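Local coordinates for putative carboxynorspermidine decarboxylase protein (Sinorhizobium meliloti, PDB 3MT1) that probably decarboxylates carboxynorspermidine and carboxyspermidine to norspermidine and spermidine with the help of pyridoxal 5'-phosphate, working as a homodimer, at the interface of chains A and B. Coordinates in Å, arbitrary orientation; residue numbers count along the deposited sequence, not the author numbering. Chains: chain A/B, Putative carboxynorspermidine decarboxylase protein.

The interface of chains A and B. Residues chain A 40-42, 65, 340; chain B 361, 364-365.
The indole N-H of A:Trp42 reaches across to the last turn of a helix in chain B: NE1 donates to the backbone carbonyl O of B:Glu361 at 2.8 Å, nearly straight, with 172° at the hydrogen. That oxygen lies at the ring's edge, practically in the indole plane, while the donor sits 31° off the plane of the carbonyl. Beyond it the chain B backbone turns over the indole, and CB of the C-terminal B:Ser365 rests on one face, 3.4 Å from the centroid of the five-membered ring, a CH-pi contact. The opposite face is flanked toward its rim by the B:Glu361 side chain, which puts the ring between two residues of the same tail. CG of A:Trp42 lies between its backbone N and carbonyl carbon (chi1 50°), which carries the indole in between B:Ser365 and the B:Glu361 side chain, with NE1 toward the carbonyl. A leucine in place of A:Trp42 would probably leave the B:Glu361 carbonyl without its indole donor and B:Ser365 without a flat surface to lie on. B:Leu364 crosses the indole at a slant, its CB 3.7 Å from CD1 of A:Trp42, and sends its methyl CD1 to CB of A:Ala40, 3.5 Å away. A:Leu65, from helix 60-70, adds its two methyl branches, CD1 toward CG of B:Glu361 at 3.8 Å and CD2 toward the B:Leu364 methyl CD1. Around the B:Leu364 carbonyl O gather methyl groups, CG2 of A:Thr41 at 3.3 Å and CD1 of A:Ile340. The patch docks the C-terminal tail of one subunit against its neighbour, and with its symmetry twin is likely to contribute to holding together the homodimer of this class-II decarboxylase.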
loop_
_atom_site.group_PDB
_atom_site.type_symbol
_atom_site.label_atom_id
_atom_site.label_comp_id
_atom_site.label_asym_id
_atom_site.label_seq_id
_atom_site.Cartn_x
_atom_site.Cartn_y
_atom_site.Cartn_z
ATOM N N ALA A 40 0.012 -13.174 8.122
ATOM C CA ALA A 40 -1.087 -13.163 9.055
ATOM C C ALA A 40 -2.294 -13.846 8.445
ATOM O O ALA A 40 -3.406 -13.594 8.818
ATOM C CB ALA A 40 -1.411 -11.734 9.413
ATOM N N THR A 41 -2.088 -14.675 7.450
ATOM C CA THR A 41 -3.213 -15.336 6.818
ATOM C C THR A 41 -3.732 -16.442 7.740
ATOM O O THR A 41 -3.226 -17.572 7.733
ATOM C CB THR A 41 -2.800 -15.909 5.487
ATOM O OG1 THR A 41 -2.223 -14.854 4.701
ATOM C CG2 THR A 41 -4.009 -16.485 4.755
ATOM N N TRP A 42 -4.746 -16.107 8.526
ATOM C CA TRP A 42 -5.038 -16.891 9.716
ATOM C C TRP A 42 -5.679 -18.252 9.440
ATOM O O TRP A 42 -5.652 -19.130 10.288
ATOM C CB TRP A 42 -5.829 -16.091 10.750
ATOM C CG TRP A 42 -7.032 -15.398 10.205
ATOM C CD1 TRP A 42 -7.102 -14.097 9.759
ATOM C CD2 TRP A 42 -8.346 -15.938 10.081
ATOM N NE1 TRP A 42 -8.373 -13.808 9.356
ATOM C CE2 TRP A 42 -9.163 -14.919 9.537
ATOM C CE3 TRP A 42 -8.916 -17.186 10.364
ATOM C CZ2 TRP A 42 -10.535 -15.116 9.254
ATOM C CZ3 TRP A 42 -10.293 -17.384 10.090
ATOM C CH2 TRP A 42 -11.079 -16.345 9.532
ATOM N N LEU A 65 -5.381 -10.724 16.951
ATOM C CA LEU A 65 -5.411 -11.811 15.997
ATOM C C LEU A 65 -4.561 -12.968 16.509
ATOM O O LEU A 65 -4.994 -14.115 16.394
ATOM C CB LEU A 65 -4.911 -11.366 14.612
ATOM C CG LEU A 65 -4.902 -12.381 13.456
ATOM C CD1 LEU A 65 -6.298 -12.494 12.920
ATOM C CD2 LEU A 65 -4.000 -12.017 12.302
ATOM N N ILE A 340 -7.693 -15.296 -1.649
ATOM C CA ILE A 340 -6.800 -16.111 -0.853
ATOM C C ILE A 340 -7.273 -17.546 -0.954
ATOM O O ILE A 340 -8.435 -17.830 -0.731
ATOM C CB ILE A 340 -6.810 -15.649 0.601
ATOM C CG1 ILE A 340 -6.189 -14.233 0.677
ATOM C CG2 ILE A 340 -6.115 -16.678 1.513
ATOM C CD1 ILE A 340 -6.400 -13.495 1.992
ATOM N N GLU B 361 -9.340 -8.294 10.327
ATOM C CA GLU B 361 -9.329 -9.754 10.383
ATOM C C GLU B 361 -9.839 -10.335 9.082
ATOM O O GLU B 361 -9.272 -11.309 8.554
ATOM C CB GLU B 361 -10.205 -10.276 11.516
ATOM C CG GLU B 361 -9.852 -11.689 11.907
ATOM C CD GLU B 361 -10.880 -12.365 12.776
ATOM O OE1 GLU B 361 -10.474 -13.054 13.759
ATOM O OE2 GLU B 361 -12.084 -12.219 12.471
ATOM N N LEU B 364 -7.687 -10.743 5.876
ATOM C CA LEU B 364 -6.570 -11.725 5.900
ATOM C C LEU B 364 -6.986 -13.154 5.637
ATOM O O LEU B 364 -6.168 -14.020 5.395
ATOM C CB LEU B 364 -5.841 -11.694 7.251
ATOM C CG LEU B 364 -4.920 -10.487 7.324
ATOM C CD1 LEU B 364 -4.496 -10.186 8.751
ATOM C CD2 LEU B 364 -3.723 -10.622 6.322
ATOM N N SER B 365 -8.272 -13.402 5.717
ATOM C CA SER B 365 -8.790 -14.739 5.529
ATOM C C SER B 365 -10.274 -14.668 5.718
ATOM O O SER B 365 -10.915 -15.687 5.881
ATOM C CB SER B 365 -8.178 -15.747 6.512
ATOM O OG SER B 365 -7.362 -16.688 5.828
ATOM O OXT SER B 365 -10.846 -13.589 5.696
#